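Local coordinates for cytosolic phospholipase A2 delta (Homo sapiens, PDB 5IZ5), which hydrolyses the sn-2 ester of glycerophospholipids in a calcium-dependent manner, preferring linoleic acid at that position and releasing a free fatty acid and a lysophospholipid, at residues V161-S166 with H214-L219; E21-W26 with E152-N157. The protein carries 3 engineered substitutions. All coordinates share one frame; numbering follows the deposited sequence.

Interaction 1. Residues V161-S166 with H214-L219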
loop_
_atom_site.group_PDB
_atom_site.type_symbol
_atom_site.label_atom_id
_atom_site.label_comp_id
_atom_site.label_asym_id
_atom_site.label_seq_id
_atom_site.Cartn_x
_atom_site.Cartn_y
_atom_site.Cartn_z
ATOM N N VAL B 161 -3.869 -17.288 1.004
ATOM C CA VAL B 161 -4.909 -18.289 0.783
ATOM C C VAL B 161 -6.291 -17.664 0.943
ATOM O O VAL B 161 -6.589 -16.998 1.942
ATOM C CB VAL B 161 -4.828 -19.444 1.804
ATOM C CG1 VAL B 161 -5.964 -20.439 1.592
ATOM C CG2 VAL B 161 -3.489 -20.156 1.713
ATOM N N ALA B 162 -7.129 -17.899 -0.057
ATOM C CA ALA B 162 -8.539 -17.590 0.023
ATOM C C ALA B 162 -9.277 -18.857 0.461
ATOM O O ALA B 162 -9.302 -19.873 -0.256
ATOM C CB ALA B 162 -9.034 -17.112 -1.321
ATOM N N ARG B 163 -9.854 -18.802 1.659
ATOM C CA ARG B 163 -10.606 -19.929 2.213
ATOM C C ARG B 163 -11.932 -20.054 1.482
ATOM O O ARG B 163 -12.434 -19.066 0.940
ATOM C CB ARG B 163 -10.862 -19.715 3.704
ATOM C CG ARG B 163 -9.607 -19.548 4.550
ATOM C CD ARG B 163 -8.744 -20.796 4.533
ATOM N NE ARG B 163 -9.471 -21.951 5.069
ATOM C CZ ARG B 163 -9.537 -22.294 6.358
ATOM N NH1 ARG B 163 -8.902 -21.586 7.291
ATOM N NH2 ARG B 163 -10.250 -23.357 6.716
ATOM N N GLU B 164 -12.496 -21.263 1.462
ATOM C CA GLU B 164 -13.807 -21.472 0.841
ATOM C C GLU B 164 -14.849 -20.636 1.578
ATOM O O GLU B 164 -14.877 -20.625 2.805
ATOM C CB GLU B 164 -14.207 -22.951 0.880
ATOM C CG GLU B 164 -15.454 -23.257 0.066
ATOM C CD GLU B 164 -15.873 -24.718 0.141
ATOM O OE1 GLU B 164 -17.080 -24.987 0.002
ATOM O OE2 GLU B 164 -15.010 -25.604 0.328
ATOM N N LEU B 165 -15.685 -19.927 0.829
ATOM C CA LEU B 165 -16.644 -18.990 1.418
ATOM C C LEU B 165 -18.058 -19.464 1.147
ATOM O O LEU B 165 -18.394 -19.820 0.016
ATOM C CB LEU B 165 -16.469 -17.575 0.845
ATOM C CG LEU B 165 -16.536 -16.396 1.816
ATOM C CD1 LEU B 165 -15.461 -16.523 2.881
ATOM C CD2 LEU B 165 -16.371 -15.102 1.047
ATOM N N SER B 166 -18.875 -19.467 2.195
ATOM C CA SER B 166 -20.307 -19.670 2.060
ATOM C C SER B 166 -21.032 -18.343 2.235
ATOM O O SER B 166 -20.534 -17.417 2.880
ATOM C CB SER B 166 -20.802 -20.683 3.086
ATOM O OG SER B 166 -20.193 -21.945 2.873
ATOM N N HIS B 214 -21.426 -13.368 4.876
ATOM C CA HIS B 214 -20.341 -14.127 4.282
ATOM C C HIS B 214 -19.504 -14.721 5.392
ATOM O O HIS B 214 -19.139 -14.023 6.342
ATOM C CB HIS B 214 -19.474 -13.220 3.423
ATOM C CG HIS B 214 -20.217 -12.533 2.323
ATOM N ND1 HIS B 214 -20.942 -11.378 2.527
ATOM C CD2 HIS B 214 -20.339 -12.825 1.008
ATOM C CE1 HIS B 214 -21.476 -10.988 1.384
ATOM N NE2 HIS B 214 -21.129 -11.849 0.447
ATOM N N TYR B 215 -19.194 -16.009 5.275
ATOM C CA TYR B 215 -18.441 -16.702 6.303
ATOM C C TYR B 215 -17.768 -17.933 5.720
ATOM O O TYR B 215 -18.193 -18.481 4.706
ATOM C CB TYR B 215 -19.370 -17.105 7.455
ATOM C CG TYR B 215 -20.505 -17.986 7.012
ATOM C CD1 TYR B 215 -20.487 -19.356 7.264
ATOM C CD2 TYR B 215 -21.582 -17.455 6.312
ATOM C CE1 TYR B 215 -21.525 -20.169 6.837
ATOM C CE2 TYR B 215 -22.616 -18.253 5.882
ATOM C CZ TYR B 215 -22.584 -19.605 6.149
ATOM O OH TYR B 215 -23.616 -20.386 5.727
ATOM N N MET B 216 -16.708 -18.365 6.378
ATOM C CA MET B 216 -15.966 -19.531 5.943
ATOM C C MET B 216 -16.786 -20.813 6.041
ATOM O O MET B 216 -17.389 -21.100 7.081
ATOM C CB MET B 216 -14.726 -19.688 6.799
ATOM C CG MET B 216 -13.571 -18.800 6.383
ATOM S SD MET B 216 -12.257 -18.840 7.604
ATOM C CE MET B 216 -12.003 -20.575 7.814
ATOM N N ALA B 217 -16.762 -21.596 4.964
ATOM C CA ALA B 217 -17.450 -22.887 4.918
ATOM C C ALA B 217 -16.923 -23.843 5.990
ATOM O O ALA B 217 -17.668 -24.682 6.486
ATOM C CB ALA B 217 -17.305 -23.515 3.540
ATOM N N ALA B 218 -15.651 -23.703 6.361
ATOM C CA ALA B 218 -15.035 -24.565 7.376
ATOM C C ALA B 218 -15.454 -24.303 8.825
ATOM O O ALA B 218 -15.081 -25.067 9.719
ATOM C CB ALA B 218 -13.519 -24.495 7.265
ATOM N N LEU B 219 -16.205 -23.238 9.079
ATOM C CA LEU B 219 -16.651 -22.960 10.450
ATOM C C LEU B 219 -17.780 -23.888 10.899
ATOM O O LEU B 219 -18.659 -24.235 10.115
ATOM C CB LEU B 219 -17.159 -21.519 10.593
ATOM C CG LEU B 219 -16.301 -20.364 11.130
ATOM C CD1 LEU B 219 -14.817 -20.618 10.938
ATOM C CD2 LEU B 219 -16.705 -19.030 10.508
HETATM O O HOH W 1 -13.789 -22.198 4.752
#
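The terminal methyl of Met216 lies over one face of the Arg163 guanidinium: CE of Met216 is 3.3 Å from NH1 of Arg163 and stands above the plane, displaced toward the rim. A bend at the last torsion of Met216 (chi3 51°) carries CE there. Ala218 CB approaches Arg163 NH2 obliquely, at 3.5 Å. Nearby, Ser166 CB sits over the Tyr215 ring, 4.0 Å from its centroid and 25° off the normal, a CH-pi contact, while Ser166 OG packs against the methyl of Ala217.

Backbone bonds fix these positions. Ser166 and Tyr215 form an antiparallel hydrogen-bonded pair, with Ser166 N to Tyr215 O at 2.8 Å and Tyr215 N to Ser166 O at 3.1 Å. Beyond it the chain leaves strand 210-216 through a type I turn from Met216 to Leu219. Here Glu164 O takes two donors: Ala217 N at 3.0 Å, lying 39° out of the carbonyl plane, and water 1, whose oxygen is 2.7 Å from Glu164 O and which accepts from Ala218 N.

Further out, Arg163 NE forms a salt bridge with Glu152 and NH1 a hydrogen bond with Gln614, while the Glu164 carboxylate pairs with Arg150. An alanine in place of Arg163 would probably leave the Glu152 carboxylate without this charged mate and open a gap under the Met216 methyl. The contact joins strand 160-172, broken by a short loop or bulge, to the end of strand 210-216 and its turn, in what may be a second C2 domain. Its chemistry implies division of labour: the guanidinium spends its polarity beyond the two segments and offers its face to a methyl, while the Glu164 carbonyl, directly and through water 1, takes up the N-H groups of Ala217 and Ala218.

Interaction 2. Residues E21-W26 with E152-N157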
loop_
_atom_site.group_PDB
_atom_site.type_symbol
_atom_site.label_atom_id
_atom_site.label_comp_id
_atom_site.label_asym_id
_atom_site.label_seq_id
_atom_site.Cartn_x
_atom_site.Cartn_y
_atom_site.Cartn_z
ATOM N N GLU B 21 -7.504 -25.330 -5.641
ATOM C CA GLU B 21 -6.921 -26.451 -4.899
ATOM C C GLU B 21 -7.897 -27.051 -3.876
ATOM O O GLU B 21 -8.594 -26.325 -3.178
ATOM C CB GLU B 21 -5.657 -25.962 -4.195
ATOM C CG GLU B 21 -4.914 -27.016 -3.394
ATOM C CD GLU B 21 -3.656 -26.473 -2.738
ATOM O OE1 GLU B 21 -2.954 -25.650 -3.363
ATOM O OE2 GLU B 21 -3.362 -26.880 -1.597
ATOM N N ALA B 22 -7.947 -28.382 -3.814
ATOM C CA ALA B 22 -8.764 -29.102 -2.838
ATOM C C ALA B 22 -7.870 -29.566 -1.698
ATOM O O ALA B 22 -6.857 -30.219 -1.940
ATOM C CB ALA B 22 -9.446 -30.300 -3.489
ATOM N N SER B 23 -8.240 -29.226 -0.467
ATOM C CA SER B 23 -7.491 -29.669 0.709
ATOM C C SER B 23 -8.403 -29.987 1.898
ATOM O O SER B 23 -9.266 -29.194 2.242
ATOM C CB SER B 23 -6.501 -28.588 1.122
ATOM O OG SER B 23 -5.773 -29.017 2.259
ATOM N N THR B 24 -8.187 -31.134 2.537
ATOM C CA THR B 24 -9.040 -31.605 3.634
ATOM C C THR B 24 -8.660 -31.051 5.021
ATOM O O THR B 24 -7.477 -30.897 5.331
ATOM C CB THR B 24 -9.060 -33.150 3.651
ATOM O OG1 THR B 24 -10.223 -33.627 4.339
ATOM C CG2 THR B 24 -7.820 -33.734 4.300
ATOM N N CYS B 25 -9.672 -30.769 5.848
ATOM C CA CYS B 25 -9.477 -30.225 7.200
ATOM C C CYS B 25 -9.360 -31.309 8.274
ATOM O O CYS B 25 -9.866 -32.411 8.109
ATOM C CB CYS B 25 -10.625 -29.268 7.564
ATOM S SG CYS B 25 -10.738 -27.813 6.481
ATOM N N TRP B 26 -8.685 -30.979 9.371
ATOM C CA TRP B 26 -8.599 -31.846 10.544
ATOM C C TRP B 26 -9.413 -31.240 11.677
ATOM O O TRP B 26 -9.728 -30.050 11.651
ATOM C CB TRP B 26 -7.150 -31.992 11.001
ATOM C CG TRP B 26 -6.228 -32.590 9.950
ATOM C CD1 TRP B 26 -6.577 -33.442 8.940
ATOM C CD2 TRP B 26 -4.809 -32.390 9.831
ATOM N NE1 TRP B 26 -5.471 -33.774 8.193
ATOM C CE2 TRP B 26 -4.372 -33.145 8.717
ATOM C CE3 TRP B 26 -3.864 -31.644 10.551
ATOM C CZ2 TRP B 26 -3.030 -33.175 8.308
ATOM C CZ3 TRP B 26 -2.528 -31.675 10.144
ATOM C CH2 TRP B 26 -2.127 -32.436 9.032
ATOM N N GLU B 152 -11.919 -28.961 1.488
ATOM C CA GLU B 152 -12.230 -27.547 1.294
ATOM C C GLU B 152 -11.664 -27.081 -0.040
ATOM O O GLU B 152 -10.572 -27.493 -0.421
ATOM C CB GLU B 152 -11.638 -26.716 2.433
ATOM C CG GLU B 152 -11.932 -25.224 2.338
ATOM C CD GLU B 152 -11.279 -24.419 3.446
ATOM O OE1 GLU B 152 -10.671 -25.009 4.367
ATOM O OE2 GLU B 152 -11.360 -23.176 3.389
ATOM N N ASN B 153 -12.406 -26.230 -0.743
ATOM C CA ASN B 153 -11.930 -25.635 -1.988
ATOM C C ASN B 153 -11.205 -24.310 -1.736
ATOM O O ASN B 153 -11.841 -23.266 -1.531
ATOM C CB ASN B 153 -13.087 -25.420 -2.966
ATOM C CG ASN B 153 -13.717 -26.729 -3.420
ATOM O OD1 ASN B 153 -13.022 -27.722 -3.651
ATOM N ND2 ASN B 153 -15.038 -26.735 -3.553
ATOM N N LEU B 154 -9.873 -24.373 -1.762
ATOM C CA LEU B 154 -9.007 -23.219 -1.534
ATOM C C LEU B 154 -8.536 -22.600 -2.844
ATOM O O LEU B 154 -8.500 -23.280 -3.867
ATOM C CB LEU B 154 -7.769 -23.653 -0.760
ATOM C CG LEU B 154 -7.941 -24.404 0.554
ATOM C CD1 LEU B 154 -6.580 -24.814 1.082
ATOM C CD2 LEU B 154 -8.679 -23.545 1.567
ATOM N N ILE B 155 -8.175 -21.317 -2.792
ATOM C CA ILE B 155 -7.473 -20.626 -3.879
ATOM C C ILE B 155 -6.229 -19.967 -3.291
ATOM O O ILE B 155 -6.340 -19.246 -2.299
ATOM C CB ILE B 155 -8.345 -19.547 -4.554
ATOM C CG1 ILE B 155 -9.637 -20.177 -5.092
ATOM C CG2 ILE B 155 -7.581 -18.869 -5.692
ATOM C CD1 ILE B 155 -10.693 -19.174 -5.518
ATOM N N THR B 156 -5.060 -20.214 -3.893
ATOM C CA THR B 156 -3.795 -19.652 -3.405
ATOM C C THR B 156 -2.823 -19.205 -4.491
ATOM O O THR B 156 -2.916 -19.635 -5.631
ATOM C CB THR B 156 -2.965 -20.690 -2.640
ATOM O OG1 THR B 156 -3.698 -21.907 -2.483
ATOM C CG2 THR B 156 -2.544 -20.157 -1.339
ATOM N N ASN B 157 -1.858 -18.374 -4.095
ATOM C CA ASN B 157 -0.625 -18.164 -4.854
ATOM C C ASN B 157 0.580 -18.698 -4.059
ATOM O O ASN B 157 1.720 -18.316 -4.316
ATOM C CB ASN B 157 -0.421 -16.687 -5.181
ATOM C CG ASN B 157 -0.369 -15.812 -3.942
ATOM O OD1 ASN B 157 -0.279 -16.307 -2.815
ATOM N ND2 ASN B 157 -0.405 -14.503 -4.147
#
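Glu21 and Leu154 exchange two backbone hydrogen bonds, Glu21 N to Leu154 O at 2.9 Å and Leu154 N to Glu21 O at 2.7 Å. Two residues along, Ser23 N gives a nearly straight bond (170° at the hydrogen) to Glu152 O at 2.9 Å, and Glu152 N returns one to Ser23 O at 2.8 Å; that last donor stands above the carbonyl plane, 49° out of it. Between these two hydrogen-bonded pairs lies the non-hydrogen-bonded pair of Ala22 and Asn153, where Ala22 CA comes within 3.4 Å of Glu152 O in a CA-H...O contact.

The register defines an antiparallel strand pair, although the short axes run 134° apart. Strand 21-36 also pairs with strands 75-85 and 137-146; its first residues belong to the N-terminal C2 domain, a beta-sandwich, and receive strand 152-156 as a further antiparallel neighbour. That strand is followed in the chain by strand 160-172, which runs in the part of the chain that may form a second C2 domain.

On the face bearing Glu21, Ser23, Glu152 and Leu154, Leu154 CD1 meets Ser23 CB at 3.8 Å, a nonpolar contact, and Leu154 also rests against Val161 and Gln85.

Polar side chains on this face look mainly outside the pair. Glu152 CG is anti to the backbone N and the chain runs on extended; its OE1 lies 3.5 Å from Cys25 SG. The same OE1 accepts a hydrogen bond from Gln85 NE2, while OE2 takes the backbone N-H of Glu164 besides its salt bridge to Arg163; the buried carboxylate therefore has partners on both oxygens. Gln85 also binds Ser23 OG through its OE1, one amide thus serving both segments. At the far end Glu21 OE1 and Thr156 OG1 are 3.9 Å apart, their side chains crossing.

In the fold
Interactions 1 and 2 have centres about 10 Å apart and belong to one antiparallel sheet, on the same side of the chain's centre. Along the chain they come in series: 21-26 meets 152-157 first, then 161-166 meets 214-219. Strands 152-156 and 160-172 are consecutive and paired, so the contacts abut through them; Ala162 N lies 2.7 Å from Ile155 O, a probable hydrogen bond, and Val161 packs on Thr156. Interaction 2 ties the first strand, in the N-terminal C2 domain, to strand 152-156, and interaction 1 ties strand 160-172 to strand 210-216, of what may be a second C2 domain. Strand 160-172 also pairs with strand 614-615, bringing the catalytic part to the same sheet.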